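Local coordinates for protein P450 epoxidase (Sorangium cellulosum, PDB 1Q5D) that belongs to the cytochrome P450 family of haem-thiolate proteins and holds a haem group within a largely helical fold, at residues L206-L209 and H210-D214; E72-S76 and S77-S81. All coordinates share one frame; numbering follows the deposited sequence.

Contact 1 of 2, residues L206-L209 and H210-D214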
ATOM      1  N   LEU A 206      -8.716  -9.332  14.744  1.00 31.10           N
ATOM      2  CA  LEU A 206      -8.359 -10.732  14.656  1.00 32.45           C
ATOM      3  C   LEU A 206      -9.510 -11.609  15.135  1.00 33.01           C
ATOM      4  O   LEU A 206      -9.765 -12.658  14.538  1.00 31.99           O
ATOM      5  CB  LEU A 206      -7.075 -11.035  15.437  1.00 32.09           C
ATOM      6  CG  LEU A 206      -5.756 -10.536  14.840  1.00 32.23           C
ATOM      7  CD1 LEU A 206      -4.636 -10.651  15.854  1.00 31.83           C
ATOM      8  CD2 LEU A 206      -5.403 -11.301  13.561  1.00 32.77           C
ATOM      9  N   ALA A 207     -10.204 -11.170  16.194  1.00 32.77           N
ATOM     10  CA  ALA A 207     -11.383 -11.883  16.704  1.00 33.85           C
ATOM     11  C   ALA A 207     -12.474 -11.948  15.642  1.00 34.16           C
ATOM     12  O   ALA A 207     -13.023 -13.014  15.367  1.00 33.24           O
ATOM     13  CB  ALA A 207     -11.931 -11.200  17.955  1.00 33.21           C
ATOM     14  N   LEU A 208     -12.789 -10.791  15.078  1.00 34.45           N
ATOM     15  CA  LEU A 208     -13.776 -10.665  14.020  1.00 36.40           C
ATOM     16  C   LEU A 208     -13.419 -11.550  12.827  1.00 35.92           C
ATOM     17  O   LEU A 208     -14.271 -12.265  12.287  1.00 34.16           O
ATOM     18  CB  LEU A 208     -13.865  -9.215  13.581  1.00 38.90           C
ATOM     19  CG  LEU A 208     -15.229  -8.706  13.138  1.00 41.17           C
ATOM     20  CD1 LEU A 208     -15.180  -7.201  12.942  1.00 42.29           C
ATOM     21  CD2 LEU A 208     -15.665  -9.394  11.867  1.00 41.90           C
ATOM     22  N   LEU A 209     -12.156 -11.501  12.417  1.00 34.67           N
ATOM     23  CA  LEU A 209     -11.681 -12.342  11.328  1.00 35.02           C
ATOM     24  C   LEU A 209     -11.920 -13.816  11.645  1.00 35.59           C
ATOM     25  O   LEU A 209     -12.375 -14.576  10.787  1.00 34.77           O
ATOM     26  CB  LEU A 209     -10.194 -12.081  11.055  1.00 34.76           C
ATOM     27  CG  LEU A 209      -9.554 -12.961   9.981  1.00 35.27           C
ATOM     28  CD1 LEU A 209     -10.276 -12.813   8.649  1.00 34.98           C
ATOM     29  CD2 LEU A 209      -8.080 -12.636   9.844  1.00 35.56           C
ATOM     30  N   HIS A 210     -11.621 -14.216  12.884  1.00 36.40           N
ATOM     31  CA  HIS A 210     -11.833 -15.595  13.319  1.00 38.06           C
ATOM     32  C   HIS A 210     -13.308 -15.998  13.159  1.00 37.24           C
ATOM     33  O   HIS A 210     -13.620 -17.110  12.695  1.00 37.07           O
ATOM     34  CB  HIS A 210     -11.379 -15.762  14.774  1.00 41.42           C
ATOM     35  CG  HIS A 210     -11.464 -17.168  15.279  1.00 44.81           C
ATOM     36  ND1 HIS A 210     -10.707 -18.193  14.756  1.00 46.60           N
ATOM     37  CD2 HIS A 210     -12.207 -17.717  16.270  1.00 46.52           C
ATOM     38  CE1 HIS A 210     -10.987 -19.318  15.393  1.00 47.32           C
ATOM     39  NE2 HIS A 210     -11.895 -19.055  16.318  1.00 47.59           N
ATOM     40  N   GLY A 211     -14.204 -15.083  13.514  1.00 35.91           N
ATOM     41  CA  GLY A 211     -15.637 -15.298  13.357  1.00 35.49           C
ATOM     42  C   GLY A 211     -16.101 -15.421  11.912  1.00 34.52           C
ATOM     43  O   GLY A 211     -16.975 -16.241  11.594  1.00 33.22           O
ATOM     44  N   VAL A 212     -15.536 -14.584  11.039  1.00 32.45           N
ATOM     45  CA  VAL A 212     -15.837 -14.624   9.613  1.00 32.53           C
ATOM     46  C   VAL A 212     -15.369 -15.942   9.010  1.00 31.99           C
ATOM     47  O   VAL A 212     -16.100 -16.580   8.259  1.00 31.46           O
ATOM     48  CB  VAL A 212     -15.179 -13.433   8.857  1.00 32.67           C
ATOM     49  CG1 VAL A 212     -15.227 -13.641   7.337  1.00 32.33           C
ATOM     50  CG2 VAL A 212     -15.850 -12.132   9.247  1.00 32.65           C
ATOM     51  N   LEU A 213     -14.163 -16.364   9.364  1.00 30.77           N
ATOM     52  CA  LEU A 213     -13.626 -17.609   8.855  1.00 32.40           C
ATOM     53  C   LEU A 213     -14.405 -18.842   9.352  1.00 33.20           C
ATOM     54  O   LEU A 213     -14.676 -19.760   8.576  1.00 31.78           O
ATOM     55  CB  LEU A 213     -12.141 -17.737   9.192  1.00 32.47           C
ATOM     56  CG  LEU A 213     -11.205 -16.704   8.536  1.00 33.03           C
ATOM     57  CD1 LEU A 213      -9.772 -16.916   9.011  1.00 33.99           C
ATOM     58  CD2 LEU A 213     -11.296 -16.805   7.030  1.00 33.71           C
ATOM     59  N   ASP A 214     -14.752 -18.857  10.638  1.00 34.19           N
ATOM     60  CA  ASP A 214     -15.554 -19.946  11.194  1.00 35.91           C
ATOM     61  C   ASP A 214     -16.931 -20.022  10.525  1.00 34.31           C
ATOM     62  O   ASP A 214     -17.453 -21.112  10.313  1.00 34.55           O
ATOM     63  CB  ASP A 214     -15.744 -19.778  12.700  1.00 38.63           C
ATOM     64  CG  ASP A 214     -14.520 -20.186  13.508  1.00 41.11           C
ATOM     65  OD1 ASP A 214     -13.729 -21.047  13.066  1.00 42.46           O
ATOM     66  OD2 ASP A 214     -14.269 -19.688  14.620  1.00 43.51           O
TER
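Leu209 and Leu213 meet one turn apart on the same helix, and their torsions decide which atoms touch. In Leu209 the branch CG stands anti to the backbone N (chi1 177°) and beside the carbonyl carbon, which lets CD1 reach Leu213 CG at 4.0 Å. Leu213 takes the other common rotamer (chi1 -65°), with CG beside its own N, that is, turned back toward the preceding turn. This torsion lays Leu213 CG 3.3 Å from Leu209 O, so the carbonyl is flanked by carbon. The same oxygen accepts Leu213 N at 2.9 Å, in a bond close to straight. These residues lie within helix 195-218 of the cytochrome P450 fold, which by its order in the chain probably corresponds to the G helix. Leu209 and Leu213 both pack on helix 241-255, through Val245, and Leu213 also meets Leu226. A second pair runs along the flank facing helix 169-182: Leu208 CD2 lies 3.8 Å from Val212 CG2, and Phe172 touches both residues. Val212 CG2 sits beside its backbone N and comes to 3.4 Å from Leu208 O, the acceptor for Val212 N. On the exposed side, His210 N is bound to Leu206 O at 2.9 Å. The His210 side chain touches the previous turn through CB, 3.3 Å from Ala207 O, while its ring swings away along the helix. There Asp214 OD2 lies over one ring face, displaced toward the rim; its approach of 3.0 Å to His210 NE2 has a poor angle and is not a hydrogen bond. Asp214 OD1 forms a salt bridge with Arg217.

Contact 2 of 2, residues E72-S76 and S77-S81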
ATOM      1  N   GLU A  72      13.072 -11.960  10.479  1.00 50.23           N
ATOM      2  CA  GLU A  72      13.856 -12.829  11.356  1.00 52.76           C
ATOM      3  C   GLU A  72      15.335 -12.882  10.941  1.00 52.81           C
ATOM      4  O   GLU A  72      16.177 -13.402  11.675  1.00 53.06           O
ATOM      5  CB  GLU A  72      13.227 -14.231  11.440  1.00 54.73           C
ATOM      6  CG  GLU A  72      11.842 -14.237  12.094  1.00 56.54           C
ATOM      7  CD  GLU A  72      11.240 -15.625  12.262  1.00 57.91           C
ATOM      8  OE1 GLU A  72      11.403 -16.474  11.358  1.00 58.50           O
ATOM      9  OE2 GLU A  72      10.588 -15.871  13.304  1.00 58.92           O
ATOM     10  N   GLU A  73      15.646 -12.326   9.773  1.00 52.74           N
ATOM     11  CA  GLU A  73      17.033 -12.182   9.335  1.00 52.38           C
ATOM     12  C   GLU A  73      17.655 -10.897   9.874  1.00 51.18           C
ATOM     13  O   GLU A  73      18.864 -10.689   9.768  1.00 51.92           O
ATOM     14  CB  GLU A  73      17.121 -12.204   7.810  1.00 53.86           C
ATOM     15  CG  GLU A  73      16.656 -13.507   7.188  1.00 55.67           C
ATOM     16  CD  GLU A  73      17.777 -14.520   7.040  1.00 56.70           C
ATOM     17  OE1 GLU A  73      17.572 -15.523   6.328  1.00 57.31           O
ATOM     18  OE2 GLU A  73      18.863 -14.317   7.634  1.00 57.07           O
ATOM     19  N   TRP A  74      16.827 -10.039  10.455  1.00 49.08           N
ATOM     20  CA  TRP A  74      17.289  -8.774  11.025  1.00 47.14           C
ATOM     21  C   TRP A  74      18.138  -8.968  12.282  1.00 47.53           C
ATOM     22  O   TRP A  74      17.938  -9.905  13.054  1.00 48.14           O
ATOM     23  CB  TRP A  74      16.083  -7.906  11.363  1.00 44.49           C
ATOM     24  CG  TRP A  74      16.356  -6.464  11.551  1.00 42.37           C
ATOM     25  CD1 TRP A  74      17.413  -5.742  11.062  1.00 41.63           C
ATOM     26  CD2 TRP A  74      15.540  -5.541  12.272  1.00 41.84           C
ATOM     27  NE1 TRP A  74      17.299  -4.425  11.440  1.00 41.68           N
ATOM     28  CE2 TRP A  74      16.155  -4.275  12.185  1.00 41.46           C
ATOM     29  CE3 TRP A  74      14.338  -5.655  12.989  1.00 41.37           C
ATOM     30  CZ2 TRP A  74      15.614  -3.137  12.783  1.00 41.32           C
ATOM     31  CZ3 TRP A  74      13.808  -4.525  13.587  1.00 41.31           C
ATOM     32  CH2 TRP A  74      14.452  -3.282  13.483  1.00 41.38           C
ATOM     33  N   GLU A  75      19.078  -8.062  12.487  1.00 48.10           N
ATOM     34  CA  GLU A  75      19.907  -8.081  13.678  1.00 48.53           C
ATOM     35  C   GLU A  75      19.084  -7.746  14.929  1.00 48.40           C
ATOM     36  O   GLU A  75      19.461  -8.114  16.043  1.00 47.65           O
ATOM     37  CB  GLU A  75      21.064  -7.097  13.516  1.00 49.48           C
ATOM     38  CG  GLU A  75      20.649  -5.705  13.069  1.00 50.16           C
ATOM     39  CD  GLU A  75      21.830  -4.768  12.918  1.00 51.30           C
ATOM     40  OE1 GLU A  75      21.641  -3.636  12.418  1.00 51.44           O
ATOM     41  OE2 GLU A  75      22.956  -5.163  13.300  1.00 52.30           O
ATOM     42  N   SER A  76      17.957  -7.050  14.743  1.00 47.91           N
ATOM     43  CA  SER A  76      17.077  -6.705  15.864  1.00 46.89           C
ATOM     44  C   SER A  76      15.819  -7.565  15.877  1.00 46.85           C
ATOM     45  O   SER A  76      14.776  -7.154  16.389  1.00 46.72           O
ATOM     46  CB  SER A  76      16.680  -5.234  15.813  1.00 46.83           C
ATOM     47  OG  SER A  76      17.766  -4.397  16.155  1.00 46.29           O
ATOM     48  N   SER A  77      15.922  -8.758  15.311  1.00 46.15           N
ATOM     49  CA  SER A  77      14.793  -9.670  15.251  1.00 46.33           C
ATOM     50  C   SER A  77      14.113  -9.918  16.606  1.00 45.98           C
ATOM     51  O   SER A  77      12.887  -9.888  16.698  1.00 45.25           O
ATOM     52  CB  SER A  77      15.226 -11.001  14.648  1.00 46.47           C
ATOM     53  OG  SER A  77      14.192 -11.947  14.809  1.00 48.14           O
ATOM     54  N   ALA A  78      14.912 -10.176  17.643  1.00 45.06           N
ATOM     55  CA  ALA A  78      14.395 -10.495  18.970  1.00 44.62           C
ATOM     56  C   ALA A  78      13.508  -9.379  19.474  1.00 44.18           C
ATOM     57  O   ALA A  78      12.376  -9.598  19.903  1.00 44.99           O
ATOM     58  CB  ALA A  78      15.562 -10.725  19.951  1.00 44.91           C
ATOM     59  N   GLU A  79      14.033  -8.171  19.429  1.00 43.64           N
ATOM     60  CA  GLU A  79      13.260  -7.012  19.812  1.00 44.03           C
ATOM     61  C   GLU A  79      11.977  -6.944  18.940  1.00 42.99           C
ATOM     62  O   GLU A  79      10.881  -6.674  19.452  1.00 43.52           O
ATOM     63  CB  GLU A  79      14.160  -5.773  19.712  1.00 44.29           C
ATOM     64  CG  GLU A  79      13.480  -4.429  19.746  1.00 44.99           C
ATOM     65  CD  GLU A  79      12.925  -4.049  18.395  1.00 44.51           C
ATOM     66  OE1 GLU A  79      11.690  -4.058  18.280  1.00 45.67           O
ATOM     67  OE2 GLU A  79      13.713  -3.766  17.463  1.00 44.22           O
ATOM     68  N   TYR A  80      12.096  -7.252  17.649  1.00 41.61           N
ATOM     69  CA  TYR A  80      10.937  -7.153  16.745  1.00 39.69           C
ATOM     70  C   TYR A  80       9.865  -8.214  16.986  1.00 39.44           C
ATOM     71  O   TYR A  80       8.683  -7.894  17.062  1.00 38.07           O
ATOM     72  CB  TYR A  80      11.340  -7.145  15.261  1.00 38.42           C
ATOM     73  CG  TYR A  80      10.149  -6.892  14.351  1.00 35.98           C
ATOM     74  CD1 TYR A  80       9.436  -5.708  14.435  1.00 35.99           C
ATOM     75  CD2 TYR A  80       9.723  -7.846  13.438  1.00 35.90           C
ATOM     76  CE1 TYR A  80       8.333  -5.469  13.617  1.00 35.37           C
ATOM     77  CE2 TYR A  80       8.611  -7.614  12.605  1.00 34.79           C
ATOM     78  CZ  TYR A  80       7.929  -6.422  12.702  1.00 34.28           C
ATOM     79  OH  TYR A  80       6.820  -6.172  11.900  1.00 32.76           O
ATOM     80  N   SER A  81      10.270  -9.475  17.085  1.00 40.89           N
ATOM     81  CA  SER A  81       9.314 -10.559  17.332  1.00 41.91           C
ATOM     82  C   SER A  81       8.601 -10.382  18.663  1.00 41.56           C
ATOM     83  O   SER A  81       7.454 -10.785  18.819  1.00 42.19           O
ATOM     84  CB  SER A  81      10.011 -11.923  17.292  1.00 42.33           C
ATOM     85  OG  SER A  81      10.367 -12.266  15.969  1.00 44.23           O
TER
HETATM   86  O   HOH W   1      17.332  -9.368  17.777  1.00 47.86           O
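Glu72 meets Ser77 through its backbone: Ser77 OG lies 3.6 Å from Glu72 CA, a van der Waals approach at the end of a short 3-10 segment. From here the chain runs through a type I beta turn, Trp74 to Ser77, into the first turn of helix 77-82, in the stretch between the B and C helices where cytochromes P450 carry their B' region. Trp74 closes the turn with its carbonyl, accepting Ser77 N at 3.2 Å; the donor stands above the carbonyl plane, 74° out of it, so no lone pair is directly addressed. The indole packs against the first turn of the helix. Its CZ3 is 4.0 Å from Tyr80 CB, which sits at the ring edge and in its plane, and the two side chains cross at about a right angle. Tyr80 then leads away, its OH bonded to Leu183 O and its side chain about 5 Å from the bound EPB. Glu75 contributes its carbonyl: a water donates to Glu75 O at 3.0 Å and accepts from Ala78 N at 2.6 Å, bridging the turn to a helix N-H. Ser76 occupies the N-cap position, yet its hydroxyl makes no capping bond; its CB lies over the rim of one face of the Trp74 indole. Glu79 comes to the same CB: its chain, bent at the CB-CG bond (chi2 -82°), brings OE2 to 3.7 Å from Ser76 CB with the carboxylate 88° from the indole plane. That carboxylate has a weak, long ion pair with Arg48, which also touches Trp74. The first helical bond follows from the main chain of the same serine, with Tyr80 N held by Ser76 O at 3.0 Å in the carbonyl plane.

The two contacts share no element and do not touch: their centres are 28 Å apart and their nearest atoms about 12 Å. Both are local and partly buried. Contact 1 has Leu209 and Leu213 buried but Ala207, His210 and Gly211 exposed; contact 2 has Trp74 and Tyr80 buried but Glu72, Glu75 and Ala78 exposed. Contact 1 lies inside a long helix, so successive i to i+4 backbone bonds set the spacing and aliphatic branches fill the buried flank. Contact 2 sits where a loop becomes a helix; a turn bond, a bridging water and an indole edge against Tyr80 CB are found there. Contact 2 also approaches EPB more closely, through Tyr80, than contact 1 does, whose Leu206 stays about 10 Å away.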